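Local coordinates for type IV secretion system protein VirB11 (Brucella suis, PDB 2GZA), which is a hexameric ATPase of the type IV secretion system that binds and hydrolyses ATP, in a virulence system that may help establish the replication niche in the host, at residues E175-K188 with G278-T292. Numbering follows the deposited sequence.
Sequences ERVIVVAGETGSGK and GGSITSCHAGSCELT. With SO4 (sulfate ion), chain F.
Glu-175 O accepts a weak hydrogen bond from Gly-279 N where the two segments first meet; Gly-279 has a positive phi, which glycine adopts easily, and Glu-175 takes one as the C-prime residue of the Schellman motif ending the preceding helix. Strands 178-182 and 281-285 then run parallel. Ile-178 uses both backbone polar atoms on the same neighbour: its N donates to Ser-280 O (2.9 Å, 171° at the hydrogen) and its O accepts from Thr-282 N. Beta-branched Ile-178, Val-179, Val-180, Ile-281 and Thr-282 suit the extended backbone. On one face Val-179, with CG1 anti to the backbone N (chi1 177°), meets Thr-292 CG2 tip to tip at 3.8 Å, while its CG2 lies alongside Thr-282 CG2. Val-180 N reaches Thr-282 O at 2.7 Å, and its side chain turns to the other face with Ile-281. Small Ala-181 packs its CB against Thr-292, whose OG1 donates to Ser-288 O. Gly-182 O takes Ala-286 N from above its carbonyl plane (3.0 Å), and the chain leaves the sheet as the predicted P-loop. Within it Thr-184 lies obliquely against the His-285 ring. Lys-188, bent at chi3 and chi4, passes CD 3.6 Å from Cys-284 O and brings NZ to sulfate O2 and O4; its own backbone N also donates to O2, and Gly-185 N to O3 (2.9 Å). Backbone amides and one lysine thus grip a tetrahedral anion, probably from the crystallisation liquor, consistent with a nucleotide phosphate site.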
ATOM      1  N   GLU C 175     -19.508  29.764  18.197  1.00 37.54           N
ATOM      2  CA  GLU C 175     -18.707  29.494  17.002  1.00 37.93           C
ATOM      3  C   GLU C 175     -18.317  28.027  16.815  1.00 37.46           C
ATOM      4  O   GLU C 175     -17.250  27.725  16.294  1.00 37.57           O
ATOM      5  CB  GLU C 175     -17.472  30.407  16.966  1.00 38.25           C
ATOM      6  CG  GLU C 175     -17.839  31.884  16.866  1.00 40.77           C
ATOM      7  CD  GLU C 175     -16.657  32.808  17.075  1.00 44.08           C
ATOM      8  OE1 GLU C 175     -15.584  32.330  17.519  1.00 45.29           O
ATOM      9  OE2 GLU C 175     -16.806  34.015  16.791  1.00 45.31           O
ATOM     10  N   ARG C 176     -19.194  27.121  17.236  1.00 37.06           N
ATOM     11  CA  ARG C 176     -19.014  25.694  16.976  1.00 36.65           C
ATOM     12  C   ARG C 176     -19.178  25.411  15.493  1.00 36.07           C
ATOM     13  O   ARG C 176     -20.001  26.035  14.826  1.00 36.31           O
ATOM     14  CB  ARG C 176     -20.045  24.849  17.742  1.00 36.75           C
ATOM     15  CG  ARG C 176     -20.089  25.023  19.254  1.00 37.67           C
ATOM     16  CD  ARG C 176     -18.776  24.683  19.936  1.00 39.12           C
ATOM     17  NE  ARG C 176     -17.934  25.874  20.073  1.00 41.22           N
ATOM     18  CZ  ARG C 176     -16.619  25.857  20.278  1.00 41.85           C
ATOM     19  NH1 ARG C 176     -15.971  24.704  20.368  1.00 41.60           N
ATOM     20  NH2 ARG C 176     -15.953  26.998  20.383  1.00 41.98           N
ATOM     21  N   VAL C 177     -18.402  24.466  14.979  1.00 35.27           N
ATOM     22  CA  VAL C 177     -18.562  24.013  13.604  1.00 34.32           C
ATOM     23  C   VAL C 177     -19.774  23.095  13.552  1.00 33.80           C
ATOM     24  O   VAL C 177     -19.832  22.085  14.258  1.00 33.65           O
ATOM     25  CB  VAL C 177     -17.311  23.280  13.090  1.00 34.29           C
ATOM     26  CG1 VAL C 177     -17.555  22.713  11.694  1.00 34.35           C
ATOM     27  CG2 VAL C 177     -16.127  24.206  13.093  1.00 33.37           C
ATOM     28  N   ILE C 178     -20.748  23.465  12.729  1.00 33.22           N
ATOM     29  CA  ILE C 178     -22.030  22.768  12.679  1.00 32.44           C
ATOM     30  C   ILE C 178     -22.299  22.213  11.291  1.00 32.17           C
ATOM     31  O   ILE C 178     -22.239  22.938  10.294  1.00 31.98           O
ATOM     32  CB  ILE C 178     -23.196  23.690  13.107  1.00 32.34           C
ATOM     33  CG1 ILE C 178     -22.948  24.243  14.510  1.00 32.01           C
ATOM     34  CG2 ILE C 178     -24.536  22.938  13.044  1.00 32.24           C
ATOM     35  CD1 ILE C 178     -23.720  25.512  14.825  1.00 32.25           C
ATOM     36  N   VAL C 179     -22.590  20.917  11.245  1.00 31.87           N
ATOM     37  CA  VAL C 179     -23.013  20.244  10.020  1.00 31.80           C
ATOM     38  C   VAL C 179     -24.504  19.905  10.106  1.00 31.79           C
ATOM     39  O   VAL C 179     -24.930  19.169  10.988  1.00 31.71           O
ATOM     40  CB  VAL C 179     -22.209  18.929   9.757  1.00 31.78           C
ATOM     41  CG1 VAL C 179     -22.731  18.211   8.506  1.00 31.38           C
ATOM     42  CG2 VAL C 179     -20.723  19.209   9.627  1.00 31.22           C
ATOM     43  N   VAL C 180     -25.290  20.454   9.195  1.00 31.96           N
ATOM     44  CA  VAL C 180     -26.711  20.128   9.117  1.00 32.31           C
ATOM     45  C   VAL C 180     -26.898  18.899   8.222  1.00 32.65           C
ATOM     46  O   VAL C 180     -26.582  18.931   7.036  1.00 32.60           O
ATOM     47  CB  VAL C 180     -27.538  21.324   8.605  1.00 32.19           C
ATOM     48  CG1 VAL C 180     -29.005  20.946   8.460  1.00 32.49           C
ATOM     49  CG2 VAL C 180     -27.381  22.512   9.549  1.00 32.04           C
ATOM     50  N   ALA C 181     -27.385  17.810   8.800  1.00 33.14           N
ATOM     51  CA  ALA C 181     -27.527  16.568   8.061  1.00 33.88           C
ATOM     52  C   ALA C 181     -28.980  16.198   7.832  1.00 34.47           C
ATOM     53  O   ALA C 181     -29.874  16.646   8.545  1.00 34.56           O
ATOM     54  CB  ALA C 181     -26.792  15.440   8.760  1.00 33.89           C
ATOM     55  N   GLY C 182     -29.210  15.364   6.827  1.00 35.15           N
ATOM     56  CA  GLY C 182     -30.554  14.895   6.518  1.00 36.12           C
ATOM     57  C   GLY C 182     -30.620  14.298   5.135  1.00 36.78           C
ATOM     58  O   GLY C 182     -29.698  14.462   4.346  1.00 36.71           O
ATOM     59  N   GLU C 183     -31.704  13.597   4.819  1.00 37.58           N
ATOM     60  CA  GLU C 183     -31.871  13.148   3.438  1.00 38.45           C
ATOM     61  C   GLU C 183     -32.231  14.334   2.554  1.00 38.67           C
ATOM     62  O   GLU C 183     -32.556  15.414   3.045  1.00 38.69           O
ATOM     63  CB  GLU C 183     -32.881  12.007   3.295  1.00 38.40           C
ATOM     64  CG  GLU C 183     -34.330  12.435   3.145  1.00 39.25           C
ATOM     65  CD  GLU C 183     -35.284  11.249   3.012  1.00 39.91           C
ATOM     66  OE1 GLU C 183     -34.811  10.106   2.832  1.00 39.91           O
ATOM     67  OE2 GLU C 183     -36.513  11.466   3.088  1.00 40.27           O
ATOM     68  N   THR C 184     -32.149  14.147   1.246  1.00 39.16           N
ATOM     69  CA  THR C 184     -32.488  15.230   0.329  1.00 39.49           C
ATOM     70  C   THR C 184     -33.955  15.616   0.456  1.00 39.56           C
ATOM     71  O   THR C 184     -34.849  14.763   0.544  1.00 39.65           O
ATOM     72  CB  THR C 184     -32.172  14.908  -1.144  1.00 39.57           C
ATOM     73  OG1 THR C 184     -30.903  14.265  -1.233  1.00 40.68           O
ATOM     74  CG2 THR C 184     -32.128  16.192  -1.980  1.00 39.42           C
ATOM     75  N   GLY C 185     -34.179  16.922   0.467  1.00 39.61           N
ATOM     76  CA  GLY C 185     -35.505  17.486   0.602  1.00 39.61           C
ATOM     77  C   GLY C 185     -36.017  17.459   2.021  1.00 39.60           C
ATOM     78  O   GLY C 185     -37.225  17.520   2.237  1.00 39.95           O
ATOM     79  N   SER C 186     -35.108  17.362   2.993  1.00 39.39           N
ATOM     80  CA  SER C 186     -35.513  17.285   4.391  1.00 39.32           C
ATOM     81  C   SER C 186     -35.534  18.666   5.043  1.00 39.26           C
ATOM     82  O   SER C 186     -35.950  18.811   6.193  1.00 39.47           O
ATOM     83  CB  SER C 186     -34.600  16.347   5.174  1.00 39.17           C
ATOM     84  OG  SER C 186     -33.260  16.811   5.136  1.00 39.52           O
ATOM     85  N   GLY C 187     -35.083  19.674   4.306  1.00 39.02           N
ATOM     86  CA  GLY C 187     -35.088  21.050   4.790  1.00 38.77           C
ATOM     87  C   GLY C 187     -33.784  21.501   5.430  1.00 38.80           C
ATOM     88  O   GLY C 187     -33.782  22.407   6.267  1.00 38.96           O
ATOM     89  N   LYS C 188     -32.675  20.878   5.029  1.00 38.55           N
ATOM     90  CA  LYS C 188     -31.352  21.183   5.577  1.00 38.21           C
ATOM     91  C   LYS C 188     -30.983  22.641   5.374  1.00 38.07           C
ATOM     92  O   LYS C 188     -30.574  23.326   6.311  1.00 38.04           O
ATOM     93  CB  LYS C 188     -30.286  20.310   4.927  1.00 38.26           C
ATOM     94  CG  LYS C 188     -30.226  18.884   5.427  1.00 38.36           C
ATOM     95  CD  LYS C 188     -29.105  18.116   4.746  1.00 38.53           C
ATOM     96  CE  LYS C 188     -29.572  17.398   3.483  1.00 39.42           C
ATOM     97  NZ  LYS C 188     -29.633  18.268   2.288  1.00 40.48           N
ATOM     98  N   GLY C 278     -13.261  29.262  12.815  1.00 38.16           N
ATOM     99  CA  GLY C 278     -14.362  28.717  13.598  1.00 37.66           C
ATOM    100  C   GLY C 278     -15.728  29.168  13.114  1.00 37.38           C
ATOM    101  O   GLY C 278     -15.831  30.035  12.247  1.00 37.75           O
ATOM    102  N   GLY C 279     -16.776  28.554  13.654  1.00 36.79           N
ATOM    103  CA  GLY C 279     -18.141  28.996  13.417  1.00 36.44           C
ATOM    104  C   GLY C 279     -18.751  28.674  12.072  1.00 35.99           C
ATOM    105  O   GLY C 279     -19.785  29.243  11.713  1.00 36.08           O
ATOM    106  N   SER C 280     -18.117  27.771  11.336  1.00 35.36           N
ATOM    107  CA  SER C 280     -18.641  27.302  10.053  1.00 34.99           C
ATOM    108  C   SER C 280     -19.932  26.514  10.214  1.00 34.27           C
ATOM    109  O   SER C 280     -20.104  25.762  11.169  1.00 34.01           O
ATOM    110  CB  SER C 280     -17.618  26.421   9.340  1.00 35.20           C
ATOM    111  OG  SER C 280     -16.525  27.183   8.856  1.00 36.67           O
ATOM    112  N   ILE C 281     -20.838  26.708   9.266  1.00 33.65           N
ATOM    113  CA  ILE C 281     -22.059  25.932   9.169  1.00 32.73           C
ATOM    114  C   ILE C 281     -22.094  25.405   7.749  1.00 32.27           C
ATOM    115  O   ILE C 281     -21.857  26.153   6.799  1.00 32.28           O
ATOM    116  CB  ILE C 281     -23.318  26.783   9.484  1.00 32.73           C
ATOM    117  CG1 ILE C 281     -23.200  27.439  10.861  1.00 32.55           C
ATOM    118  CG2 ILE C 281     -24.595  25.937   9.413  1.00 32.75           C
ATOM    119  CD1 ILE C 281     -24.108  28.645  11.047  1.00 32.84           C
ATOM    120  N   THR C 282     -22.355  24.110   7.613  1.00 31.84           N
ATOM    121  CA  THR C 282     -22.485  23.470   6.306  1.00 31.42           C
ATOM    122  C   THR C 282     -23.561  22.388   6.355  1.00 31.40           C
ATOM    123  O   THR C 282     -24.176  22.167   7.398  1.00 31.35           O
ATOM    124  CB  THR C 282     -21.129  22.900   5.816  1.00 31.40           C
ATOM    125  OG1 THR C 282     -21.265  22.399   4.483  1.00 31.53           O
ATOM    126  CG2 THR C 282     -20.625  21.788   6.726  1.00 31.04           C
ATOM    127  N   SER C 283     -23.800  21.721   5.233  1.00 31.38           N
ATOM    128  CA  SER C 283     -24.750  20.618   5.210  1.00 31.47           C
ATOM    129  C   SER C 283     -24.181  19.388   4.510  1.00 31.84           C
ATOM    130  O   SER C 283     -23.160  19.462   3.821  1.00 31.79           O
ATOM    131  CB  SER C 283     -26.048  21.039   4.540  1.00 31.13           C
ATOM    132  OG  SER C 283     -25.876  21.102   3.140  1.00 31.22           O
ATOM    133  N   CYS C 284     -24.868  18.260   4.676  1.00 32.18           N
ATOM    134  CA  CYS C 284     -24.451  17.006   4.089  1.00 32.46           C
ATOM    135  C   CYS C 284     -25.646  16.059   4.039  1.00 32.72           C
ATOM    136  O   CYS C 284     -26.332  15.877   5.036  1.00 32.82           O
ATOM    137  CB  CYS C 284     -23.315  16.412   4.933  1.00 32.62           C
ATOM    138  SG  CYS C 284     -22.623  14.844   4.371  1.00 33.15           S
ATOM    139  N   HIS C 285     -25.910  15.474   2.871  1.00 33.01           N
ATOM    140  CA  HIS C 285     -26.901  14.400   2.751  1.00 33.45           C
ATOM    141  C   HIS C 285     -26.424  13.185   3.523  1.00 33.51           C
ATOM    142  O   HIS C 285     -25.370  12.637   3.211  1.00 33.53           O
ATOM    143  CB  HIS C 285     -27.115  13.992   1.290  1.00 33.55           C
ATOM    144  CG  HIS C 285     -27.547  15.112   0.404  1.00 34.31           C
ATOM    145  ND1 HIS C 285     -28.863  15.492   0.272  1.00 35.56           N
ATOM    146  CD2 HIS C 285     -26.832  15.936  -0.393  1.00 35.33           C
ATOM    147  CE1 HIS C 285     -28.940  16.508  -0.565  1.00 35.51           C
ATOM    148  NE2 HIS C 285     -27.723  16.794  -0.986  1.00 35.31           N
ATOM    149  N   ALA C 286     -27.196  12.779   4.530  1.00 33.63           N
ATOM    150  CA  ALA C 286     -26.891  11.589   5.326  1.00 33.82           C
ATOM    151  C   ALA C 286     -28.139  11.083   6.031  1.00 34.04           C
ATOM    152  O   ALA C 286     -29.050  11.856   6.321  1.00 34.22           O
ATOM    153  CB  ALA C 286     -25.781  11.873   6.325  1.00 33.54           C
ATOM    154  N   GLY C 287     -28.178   9.783   6.299  1.00 34.26           N
ATOM    155  CA  GLY C 287     -29.335   9.151   6.918  1.00 34.44           C
ATOM    156  C   GLY C 287     -29.327   9.159   8.433  1.00 34.73           C
ATOM    157  O   GLY C 287     -30.263   8.660   9.050  1.00 34.94           O
ATOM    158  N   SER C 288     -28.266   9.707   9.026  1.00 34.91           N
ATOM    159  CA  SER C 288     -28.159   9.860  10.474  1.00 34.95           C
ATOM    160  C   SER C 288     -26.892  10.639  10.795  1.00 34.92           C
ATOM    161  O   SER C 288     -26.126  10.977   9.898  1.00 34.75           O
ATOM    162  CB  SER C 288     -28.158   8.502  11.182  1.00 34.62           C
ATOM    163  OG  SER C 288     -27.006   7.761  10.843  1.00 34.99           O
ATOM    164  N   CYS C 289     -26.680  10.923  12.074  1.00 35.09           N
ATOM    165  CA  CYS C 289     -25.482  11.605  12.508  1.00 35.29           C
ATOM    166  C   CYS C 289     -24.265  10.750  12.230  1.00 35.12           C
ATOM    167  O   CYS C 289     -23.262  11.256  11.724  1.00 35.20           O
ATOM    168  CB  CYS C 289     -25.591  11.977  13.975  1.00 35.39           C
ATOM    169  SG  CYS C 289     -26.863  13.224  14.230  1.00 36.81           S
ATOM    170  N   GLU C 290     -24.371   9.450  12.503  1.00 34.72           N
ATOM    171  CA  GLU C 290     -23.216   8.576  12.346  1.00 34.79           C
ATOM    172  C   GLU C 290     -22.891   8.375  10.881  1.00 34.21           C
ATOM    173  O   GLU C 290     -21.731   8.268  10.498  1.00 34.67           O
ATOM    174  CB  GLU C 290     -23.371   7.254  13.097  1.00 34.78           C
ATOM    175  CG  GLU C 290     -24.184   6.158  12.429  1.00 36.01           C
ATOM    176  CD  GLU C 290     -24.074   4.828  13.171  1.00 37.78           C
ATOM    177  OE1 GLU C 290     -25.110   4.165  13.385  1.00 39.69           O
ATOM    178  OE2 GLU C 290     -22.949   4.442  13.556  1.00 39.19           O
ATOM    179  N   LEU C 291     -23.932   8.369  10.066  1.00 33.56           N
ATOM    180  CA  LEU C 291     -23.790   8.272   8.629  1.00 32.70           C
ATOM    181  C   LEU C 291     -23.233   9.554   8.003  1.00 32.47           C
ATOM    182  O   LEU C 291     -22.680   9.508   6.907  1.00 32.42           O
ATOM    183  CB  LEU C 291     -25.123   7.870   7.985  1.00 32.55           C
ATOM    184  CG  LEU C 291     -25.570   6.396   8.080  1.00 32.00           C
ATOM    185  CD1 LEU C 291     -27.029   6.219   7.667  1.00 30.18           C
ATOM    186  CD2 LEU C 291     -24.690   5.467   7.268  1.00 30.54           C
ATOM    187  N   THR C 292     -23.380  10.686   8.694  1.00 32.05           N
ATOM    188  CA  THR C 292     -22.738  11.932   8.279  1.00 31.77           C
ATOM    189  C   THR C 292     -21.213  11.775   8.295  1.00 31.88           C
ATOM    190  O   THR C 292     -20.571  11.947   7.266  1.00 32.00           O
ATOM    191  CB  THR C 292     -23.155  13.122   9.152  1.00 31.58           C
ATOM    192  OG1 THR C 292     -24.579  13.173   9.229  1.00 31.09           O
ATOM    193  CG2 THR C 292     -22.633  14.412   8.574  1.00 30.68           C
TER
HETATM  194  S   SO4 F3001     -32.283  20.153   1.354  1.00 54.43           S
HETATM  195  O1  SO4 F3001     -33.109  21.329   1.594  1.00 53.80           O
HETATM  196  O2  SO4 F3001     -32.366  19.276   2.515  1.00 54.29           O
HETATM  197  O3  SO4 F3001     -32.750  19.429   0.173  1.00 54.55           O
HETATM  198  O4  SO4 F3001     -30.898  20.551   1.123  1.00 54.42           O